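Local coordinates for protein D-glycero-beta-D-manno-heptose-1,7-bisphosphate 7-phosphatase (Mesorhizobium loti, PDB 2O2X) that removes the C-7 phosphate of D-glycero-beta-D-manno-heptose 1,7-bisphosphate with magnesium as cofactor, a step in the biosynthesis of ADP-heptose, at residues Asp37-Gly40 and Thr41-Asp45; Leu143-Ala146 and Gly147-Ala151; Leu196-Ser199 and Ser200-Gly203. All coordinates share one frame; numbering follows the deposited sequence.

Contact 1 (Asp37-Gly40 and Thr41-Asp45); sequences DRDG and TINVD
Three successive amides grip the carbonyl oxygen of R38. I42 N, 2.9 Å from R38 O, sits on a lone pair in the carbonyl plane, while T41 N and N43 N reach the same oxygen from outside that plane, one on each side of it. A return bond, G40 N to N43 O (2.8 Å), closes the turn, and the positive phi of G40 (97°) is one that suits glycine.

In N43, chi1 of 61° brings the amide alongside the D39 carboxylate, the two side chains pointing the same way. D39 OD1 receives N43 ND2 on its anti lone pair at 2.8 Å, almost straight (170°). R38 NH2 meets D39 OD1 on the syn side in a salt bridge of 2.8 Å, and a water donates to the same oxygen; R38 NE adds a weak bond to N43 OD1.

This is the DxD loop of a HAD phosphatase, following strand 34-36. By similarity D37 is the nucleophile and D39 the proton donor, and both bind magnesium. D37 is paired with K137 and D45 with K163. Since D39 OD2 bonds to Q81, both of its oxygens are engaged, and N43, R38 and Q81 together probably fix its orientation.

Contact 2 (Leu143-Ala146 and Gly147-Ala151); sequences LVEA and GKRLA
Regular i to i+4 backbone bonds join L143-A146 to G147-A151: G147 N donates to L143 O, K148 N to V144 O, R149 N to E145 O and L150 N to A146 O, all between 2.9 and 3.0 Å. On this frame the side chain of E145 engages two basic residues that follow it.

Its CG lies anti to the backbone N (chi1 -176°), and a bend at chi2 (62°) turns the carboxylate along the helix toward R149. There E145 OE2 accepts from R149 NE at 2.7 Å, through the anti lone pair, in a salt bridge that is nearly straight at the hydrogen. The oxygen arrives at the edge of the guanidinium, close to its plane, although the two flat groups are steeply inclined to each other. A water accepting from R149 NH2 gives a weak bond back to E145 OE2, so the arginine is joined to that oxygen both directly and through solvent.

The segment is the C-terminal part of helix 141-150, which packs on the central sheet of the HAD fold: L143 and A146 touch F35 of strand 34-36, and A146, R149 and L150 touch M114 of strand 114-118. At the helix end A151, with positive phi, completes a Schellman motif.

K148 runs the other way, extended back alongside V144, where CE lies 4.0 Å from V144 CG1. Its ammonium group stays 4.6 Å (NZ to OE1) from the E145 carboxylate, too far for a salt bridge. A water spans that interval, donating to E145 OE1 at 2.7 Å and accepting from K148 NZ at 2.8 Å.

Contact 3 (Leu196-Ser199 and Ser200-Gly203); sequences LRDS and SELG
E201 sends its side chain back from the first turn of helix 199-211 over the loop that leads into it. CB and CG both lie against D198 OD1, the CG at 3.4 Å, and CD comes near R197 NE, the chain being extended beyond CG. E201 OE1 accepts twice, from the backbone N of R197 at 2.8 Å, nearly along the C-O axis, and from R197 NE at 3.1 Å through its syn lone pair. E201 OE2, also approached from the syn side, takes R197 NH2 at 2.8 Å. The arginine therefore grips side-on, NE and NH2 each serving one oxygen, with the guanidinium and carboxylate planes only 17° apart. A bend at chi3 (-68°) in R197 lays this edge against the glutamate.

D198 is the N-cap of the helix. A chi1 of 63° folds its carboxylate back over the helix start, where OD1 accepts from E201 N at 2.9 Å. The backbone carbonyl of D198 receives L202 N. On the apolar side, L196, the last residue of strand 191-196, sets CD1 4.0 Å from L202 CB and also touches W179 and V181 of the neighbouring strand.

Two like charges come close here, D198 OD1 and E201 OE1 being 3.9 Å apart. The arginine and the amide at OE1 would offset that repulsion, as would the positive end of the helix dipole at D198, and a water donating to both D198 OD2 and E201 OE2 bridges the two acids. Such surroundings would be expected to favour the ionised form of both carboxylates.

How the contacts relate
Along the chain the three contacts follow in series and frame one mixed sheet. Contact 1 opens the loop after the central strand 34-36, contact 2 lies on helix 141-150, whose L143 and A146 pack on that same strand, and contact 3 joins strand 191-196 to helix 199-211. Contacts 1 and 2 are centred about 22 Å apart, on opposite sides of the chain's centre; contact 3 lies about 16 Å from contact 1 and about 28 Å from contact 2, centre to centre, and none touches another. Local ties thus serve different parts of a single fold: the buried loop bears the catalytic aspartates assigned by similarity, whereas contact 2 lies within a helix and contact 3 at a strand-to-helix junction of the surrounding scaffold.

Contact 1 (Asp37-Gly40 and Thr41-Asp45)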
ATOM      1  N   ASP A  37       2.172   0.996  -1.375  1.00  6.36           N
ATOM      2  CA  ASP A  37       2.874   1.567  -0.225  1.00  6.82           C
ATOM      3  C   ASP A  37       2.397   3.038  -0.069  1.00  7.95           C
ATOM      4  O   ASP A  37       1.794   3.610  -0.994  1.00  8.56           O
ATOM      5  CB  ASP A  37       4.393   1.487  -0.463  1.00  8.14           C
ATOM      6  CG  ASP A  37       5.216   1.896   0.771  1.00 10.98           C
ATOM      7  OD1 ASP A  37       4.746   1.850   1.906  1.00 11.56           O
ATOM      8  OD2 ASP A  37       6.390   2.236   0.579  1.00 30.60           O
ATOM      9  N   ARG A  38       2.635   3.660   1.096  1.00  7.81           N
ATOM     10  CA  ARG A  38       2.198   5.020   1.326  1.00  7.57           C
ATOM     11  C   ARG A  38       3.369   6.018   1.166  1.00  8.79           C
ATOM     12  O   ARG A  38       3.407   6.759   0.179  1.00  9.01           O
ATOM     13  CB  ARG A  38       1.468   5.169   2.662  1.00  7.49           C
ATOM     14  CG  ARG A  38       0.528   6.382   2.653  1.00  8.59           C
ATOM     15  CD  ARG A  38       0.144   6.838   4.055  1.00  8.90           C
ATOM     16  NE  ARG A  38       1.276   7.497   4.686  1.00  9.39           N
ATOM     17  CZ  ARG A  38       1.392   7.724   5.989  1.00 11.29           C
ATOM     18  NH1 ARG A  38       0.431   7.362   6.831  1.00 11.05           N
ATOM     19  NH2 ARG A  38       2.485   8.298   6.438  1.00 11.26           N
ATOM     20  N   ASP A  39       4.305   6.051   2.107  1.00  7.91           N
ATOM     21  CA  ASP A  39       5.379   7.036   2.100  1.00 10.32           C
ATOM     22  C   ASP A  39       6.365   6.728   0.979  1.00  9.30           C
ATOM     23  O   ASP A  39       7.021   5.675   1.001  1.00 11.01           O
ATOM     24  CB  ASP A  39       6.091   7.033   3.452  1.00 10.38           C
ATOM     25  CG  ASP A  39       5.163   7.370   4.615  1.00 12.51           C
ATOM     26  OD1 ASP A  39       4.513   8.423   4.580  1.00 12.81           O
ATOM     27  OD2 ASP A  39       5.144   6.582   5.585  1.00 15.01           O
ATOM     28  N   GLY A  40       6.509   7.662   0.040  1.00 10.05           N
ATOM     29  CA  GLY A  40       7.314   7.449  -1.160  1.00 10.07           C
ATOM     30  C   GLY A  40       6.545   7.012  -2.399  1.00  9.93           C
ATOM     31  O   GLY A  40       7.099   6.950  -3.516  1.00 10.03           O
ATOM     32  N   THR A  41       5.243   6.758  -2.245  1.00  9.33           N
ATOM     33  CA  THR A  41       4.408   6.233  -3.316  1.00  8.64           C
ATOM     34  C   THR A  41       3.181   7.121  -3.475  1.00  9.34           C
ATOM     35  O   THR A  41       3.049   7.817  -4.489  1.00  8.84           O
ATOM     36  CB  THR A  41       4.053   4.744  -3.069  1.00  9.05           C
ATOM     37  OG1 THR A  41       5.250   3.971  -3.100  1.00 11.62           O
ATOM     38  CG2 THR A  41       3.113   4.189  -4.123  1.00  8.91           C
ATOM     39  N   ILE A  42       2.322   7.180  -2.455  1.00  8.08           N
ATOM     40  CA  ILE A  42       1.184   8.062  -2.427  1.00  7.72           C
ATOM     41  C   ILE A  42       1.557   9.450  -1.972  1.00 10.07           C
ATOM     42  O   ILE A  42       1.097  10.424  -2.571  1.00  9.31           O
ATOM     43  CB  ILE A  42       0.082   7.470  -1.508  1.00  8.34           C
ATOM     44  CG1 ILE A  42      -0.404   6.142  -2.063  1.00  8.70           C
ATOM     45  CG2 ILE A  42      -1.081   8.467  -1.347  1.00 11.40           C
ATOM     46  CD1 ILE A  42      -1.349   5.418  -1.108  1.00  8.58           C
ATOM     47  N   ASN A  43       2.351   9.541  -0.923  1.00  9.80           N
ATOM     48  CA  ASN A  43       2.820  10.841  -0.445  1.00  9.50           C
ATOM     49  C   ASN A  43       4.323  10.910  -0.501  1.00 10.12           C
ATOM     50  O   ASN A  43       5.024   9.890  -0.592  1.00  9.37           O
ATOM     51  CB  ASN A  43       2.292  11.159   0.970  1.00  9.29           C
ATOM     52  CG  ASN A  43       2.729  10.160   2.014  1.00 11.23           C
ATOM     53  OD1 ASN A  43       2.044   9.181   2.237  1.00 13.49           O
ATOM     54  ND2 ASN A  43       3.867  10.402   2.656  1.00 13.67           N
ATOM     55  N   VAL A  44       4.842  12.124  -0.503  1.00  9.23           N
ATOM     56  CA  VAL A  44       6.260  12.323  -0.544  1.00 11.00           C
ATOM     57  C   VAL A  44       6.897  11.725   0.712  1.00 11.14           C
ATOM     58  O   VAL A  44       6.398  11.911   1.836  1.00 11.24           O
ATOM     59  CB  VAL A  44       6.595  13.823  -0.669  1.00 11.47           C
ATOM     60  CG1 VAL A  44       8.107  14.049  -0.593  1.00 15.40           C
ATOM     61  CG2 VAL A  44       6.045  14.388  -1.964  1.00 13.38           C
ATOM     62  N   ASP A  45       7.999  11.014   0.539  1.00 11.93           N
ATOM     63  CA  ASP A  45       8.613  10.311   1.655  1.00 12.71           C
ATOM     64  C   ASP A  45       9.287  11.311   2.583  1.00 14.43           C
ATOM     65  O   ASP A  45       9.715  12.394   2.163  1.00 14.20           O
ATOM     66  CB  ASP A  45       9.648   9.314   1.145  1.00 14.42           C
ATOM     67  CG  ASP A  45       9.890   8.152   2.115  1.00 15.05           C
ATOM     68  OD1 ASP A  45       9.294   8.089   3.201  1.00 16.25           O
ATOM     69  OD2 ASP A  45      10.713   7.281   1.776  1.00 21.77           O
TER
HETATM   70  O   HOH W   1       6.225  10.862   4.337  1.00 33.11           O

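Contact 2 (Leu143-Ala146 and Gly147-Ala151)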
ATOM      1  N   LEU A 143      -0.492  -8.165   2.996  1.00  8.81           N
ATOM      2  CA  LEU A 143      -1.157  -8.515   1.744  1.00  9.52           C
ATOM      3  C   LEU A 143      -2.048  -9.738   1.956  1.00 11.37           C
ATOM      4  O   LEU A 143      -3.183  -9.769   1.502  1.00 10.94           O
ATOM      5  CB  LEU A 143      -0.141  -8.779   0.614  1.00  8.72           C
ATOM      6  CG  LEU A 143       0.627  -7.587   0.036  1.00  9.34           C
ATOM      7  CD1 LEU A 143       1.645  -7.035   1.012  1.00 11.41           C
ATOM      8  CD2 LEU A 143       1.271  -7.987  -1.266  1.00 12.17           C
ATOM      9  N   VAL A 144      -1.519 -10.737   2.647  1.00 10.49           N
ATOM     10  CA  VAL A 144      -2.273 -11.963   2.914  1.00 11.95           C
ATOM     11  C   VAL A 144      -3.507 -11.635   3.765  1.00  9.93           C
ATOM     12  O   VAL A 144      -4.618 -12.111   3.485  1.00 11.00           O
ATOM     13  CB  VAL A 144      -1.352 -13.018   3.581  1.00 11.88           C
ATOM     14  CG1 VAL A 144      -2.157 -14.212   4.123  1.00 14.69           C
ATOM     15  CG2 VAL A 144      -0.301 -13.462   2.616  1.00 13.73           C
ATOM     16  N   GLU A 145      -3.346 -10.780   4.770  1.00  9.69           N
ATOM     17  CA  GLU A 145      -4.483 -10.396   5.607  1.00 11.64           C
ATOM     18  C   GLU A 145      -5.541  -9.610   4.831  1.00 12.31           C
ATOM     19  O   GLU A 145      -6.744  -9.862   4.951  1.00 11.60           O
ATOM     20  CB  GLU A 145      -3.994  -9.601   6.799  1.00 13.14           C
ATOM     21  CG  GLU A 145      -5.055  -9.221   7.809  1.00 14.61           C
ATOM     22  CD  GLU A 145      -5.741 -10.408   8.480  1.00 16.86           C
ATOM     23  OE1 GLU A 145      -5.140 -11.507   8.561  1.00 22.87           O
ATOM     24  OE2 GLU A 145      -6.880 -10.220   8.946  1.00 20.20           O
ATOM     25  N   ALA A 146      -5.120  -8.639   4.025  1.00  9.91           N
ATOM     26  CA  ALA A 146      -6.067  -7.922   3.168  1.00  9.01           C
ATOM     27  C   ALA A 146      -6.782  -8.914   2.257  1.00  9.89           C
ATOM     28  O   ALA A 146      -8.010  -8.817   2.035  1.00 10.17           O
ATOM     29  CB  ALA A 146      -5.323  -6.853   2.342  1.00  8.85           C
ATOM     30  N   GLY A 147      -6.033  -9.888   1.746  1.00  9.68           N
ATOM     31  CA  GLY A 147      -6.612 -10.941   0.929  1.00 10.98           C
ATOM     32  C   GLY A 147      -7.725 -11.687   1.636  1.00 12.10           C
ATOM     33  O   GLY A 147      -8.792 -11.908   1.049  1.00 12.56           O
ATOM     34  N   LYS A 148      -7.484 -12.069   2.886  1.00 11.97           N
ATOM     35  CA  LYS A 148      -8.521 -12.778   3.660  1.00 13.92           C
ATOM     36  C   LYS A 148      -9.742 -11.894   3.834  1.00 13.77           C
ATOM     37  O   LYS A 148     -10.889 -12.318   3.604  1.00 15.85           O
ATOM     38  CB  LYS A 148      -7.976 -13.192   5.014  1.00 14.75           C
ATOM     39  CG  LYS A 148      -7.001 -14.334   4.911  1.00 21.03           C
ATOM     40  CD  LYS A 148      -6.378 -14.666   6.279  1.00 22.94           C
ATOM     41  CE  LYS A 148      -5.249 -15.694   6.113  1.00 24.05           C
ATOM     42  NZ  LYS A 148      -4.335 -15.813   7.289  1.00 28.53           N
ATOM     43  N   ARG A 149      -9.509 -10.654   4.231  1.00 12.04           N
ATOM     44  CA  ARG A 149     -10.593  -9.759   4.586  1.00 13.60           C
ATOM     45  C   ARG A 149     -11.463  -9.355   3.414  1.00 14.63           C
ATOM     46  O   ARG A 149     -12.689  -9.218   3.576  1.00 17.45           O
ATOM     47  CB  ARG A 149     -10.075  -8.542   5.340  1.00 12.81           C
ATOM     48  CG  ARG A 149      -9.545  -8.916   6.715  1.00 10.10           C
ATOM     49  CD  ARG A 149      -8.970  -7.718   7.429  1.00 14.83           C
ATOM     50  NE  ARG A 149      -8.525  -8.074   8.767  1.00 15.47           N
ATOM     51  CZ  ARG A 149      -9.007  -7.550   9.888  1.00 16.83           C
ATOM     52  NH1 ARG A 149      -9.905  -6.583   9.865  1.00 22.49           N
ATOM     53  NH2 ARG A 149      -8.516  -7.962  11.046  1.00 18.41           N
ATOM     54  N   LEU A 150     -10.859  -9.150   2.244  1.00 12.78           N
ATOM     55  CA  LEU A 150     -11.611  -8.729   1.056  1.00 12.81           C
ATOM     56  C   LEU A 150     -11.833  -9.868   0.061  1.00 13.95           C
ATOM     57  O   LEU A 150     -12.328  -9.636  -1.044  1.00 14.72           O
ATOM     58  CB  LEU A 150     -10.870  -7.569   0.359  1.00 14.12           C
ATOM     59  CG  LEU A 150     -10.772  -6.276   1.153  1.00 16.66           C
ATOM     60  CD1 LEU A 150      -9.901  -5.249   0.457  1.00 19.62           C
ATOM     61  CD2 LEU A 150     -12.161  -5.675   1.432  1.00 22.70           C
ATOM     62  N   ALA A 151     -11.458 -11.091   0.424  1.00 11.98           N
ATOM     63  CA  ALA A 151     -11.520 -12.229  -0.479  1.00 14.14           C
ATOM     64  C   ALA A 151     -10.833 -11.952  -1.822  1.00 14.86           C
ATOM     65  O   ALA A 151     -11.373 -12.229  -2.888  1.00 14.20           O
ATOM     66  CB  ALA A 151     -12.976 -12.687  -0.675  1.00 16.51           C
TER
HETATM   67  O   HOH W   2      -3.375 -13.197   7.494  1.00 22.45           O
HETATM   68  O   HOH W   3      -6.118  -9.770  11.940  1.00 41.73           O

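Contact 3 (Leu196-Ser199 and Ser200-Gly203)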
ATOM      1  N   LEU A 196       9.005   2.062 -12.725  1.00  9.42           N
ATOM      2  CA  LEU A 196       8.041   3.183 -12.724  1.00  9.30           C
ATOM      3  C   LEU A 196       8.771   4.514 -12.555  1.00  9.34           C
ATOM      4  O   LEU A 196       8.841   5.079 -11.467  1.00 10.10           O
ATOM      5  CB  LEU A 196       6.963   2.967 -11.658  1.00  9.59           C
ATOM      6  CG  LEU A 196       5.775   3.948 -11.589  1.00 10.97           C
ATOM      7  CD1 LEU A 196       5.132   4.167 -12.948  1.00 12.21           C
ATOM      8  CD2 LEU A 196       4.746   3.503 -10.563  1.00 10.83           C
ATOM      9  N   ARG A 197       9.315   5.026 -13.660  1.00 10.31           N
ATOM     10  CA  ARG A 197      10.203   6.171 -13.618  1.00 12.28           C
ATOM     11  C   ARG A 197       9.722   7.359 -14.422  1.00 12.70           C
ATOM     12  O   ARG A 197      10.231   8.445 -14.217  1.00 15.63           O
ATOM     13  CB  ARG A 197      11.584   5.792 -14.149  1.00 12.26           C
ATOM     14  CG  ARG A 197      12.240   4.657 -13.350  1.00 13.18           C
ATOM     15  CD  ARG A 197      13.444   4.085 -14.049  1.00 13.86           C
ATOM     16  NE  ARG A 197      13.079   3.371 -15.264  1.00 14.35           N
ATOM     17  CZ  ARG A 197      13.886   2.553 -15.944  1.00 15.99           C
ATOM     18  NH1 ARG A 197      15.150   2.368 -15.570  1.00 16.02           N
ATOM     19  NH2 ARG A 197      13.438   1.920 -17.016  1.00 16.05           N
ATOM     20  N   ASP A 198       8.759   7.163 -15.313  1.00 12.62           N
ATOM     21  CA  ASP A 198       8.349   8.230 -16.225  1.00 13.15           C
ATOM     22  C   ASP A 198       6.892   7.960 -16.622  1.00 13.87           C
ATOM     23  O   ASP A 198       6.280   7.020 -16.128  1.00 10.12           O
ATOM     24  CB  ASP A 198       9.316   8.332 -17.409  1.00 11.58           C
ATOM     25  CG  ASP A 198       9.357   7.093 -18.265  1.00 16.41           C
ATOM     26  OD1 ASP A 198       8.442   6.251 -18.220  1.00 14.49           O
ATOM     27  OD2 ASP A 198      10.339   6.941 -19.032  1.00 20.15           O
ATOM     28  N   SER A 199       6.320   8.804 -17.460  1.00 12.31           N
ATOM     29  CA  SER A 199       4.907   8.671 -17.808  1.00 11.35           C
ATOM     30  C   SER A 199       4.640   7.445 -18.703  1.00 10.61           C
ATOM     31  O   SER A 199       3.596   6.830 -18.619  1.00 12.06           O
ATOM     32  CB  SER A 199       4.391   9.958 -18.470  1.00 13.48           C
ATOM     33  OG  SER A 199       5.041  10.166 -19.707  1.00 14.71           O
ATOM     34  N   SER A 200       5.579   7.041 -19.541  1.00 11.85           N
ATOM     35  CA  SER A 200       5.404   5.841 -20.325  1.00 12.31           C
ATOM     36  C   SER A 200       5.227   4.617 -19.436  1.00 10.50           C
ATOM     37  O   SER A 200       4.374   3.776 -19.687  1.00 12.36           O
ATOM     38  CB  SER A 200       6.585   5.649 -21.276  1.00 17.30           C
ATOM     39  OG  SER A 200       6.406   4.477 -22.036  1.00 23.79           O
ATOM     40  N   GLU A 201       6.066   4.542 -18.401  1.00  9.61           N
ATOM     41  CA  GLU A 201       6.003   3.438 -17.456  1.00 10.73           C
ATOM     42  C   GLU A 201       4.729   3.482 -16.625  1.00 11.43           C
ATOM     43  O   GLU A 201       4.179   2.422 -16.314  1.00 10.14           O
ATOM     44  CB  GLU A 201       7.286   3.389 -16.647  1.00 10.09           C
ATOM     45  CG  GLU A 201       8.445   2.895 -17.558  1.00  9.52           C
ATOM     46  CD  GLU A 201       9.855   3.061 -17.013  1.00 13.45           C
ATOM     47  OE1 GLU A 201      10.068   3.583 -15.894  1.00 12.35           O
ATOM     48  OE2 GLU A 201      10.795   2.646 -17.742  1.00 15.06           O
ATOM     49  N   LEU A 202       4.232   4.667 -16.277  1.00 10.63           N
ATOM     50  CA  LEU A 202       2.934   4.790 -15.629  1.00 10.91           C
ATOM     51  C   LEU A 202       1.867   4.198 -16.543  1.00 10.46           C
ATOM     52  O   LEU A 202       0.995   3.477 -16.102  1.00  9.16           O
ATOM     53  CB  LEU A 202       2.635   6.242 -15.275  1.00  9.90           C
ATOM     54  CG  LEU A 202       1.230   6.532 -14.760  1.00 10.72           C
ATOM     55  CD1 LEU A 202       0.942   5.768 -13.495  1.00 13.18           C
ATOM     56  CD2 LEU A 202       1.043   7.986 -14.526  1.00 11.92           C
ATOM     57  N   GLY A 203       1.986   4.443 -17.845  1.00 10.50           N
ATOM     58  CA  GLY A 203       1.060   3.849 -18.805  1.00 10.89           C
ATOM     59  C   GLY A 203       1.001   2.346 -18.749  1.00 12.08           C
ATOM     60  O   GLY A 203      -0.070   1.774 -18.901  1.00 11.74           O
TER
HETATM   61  O   HOH W   4      12.372   5.087 -18.398  1.00 42.64           O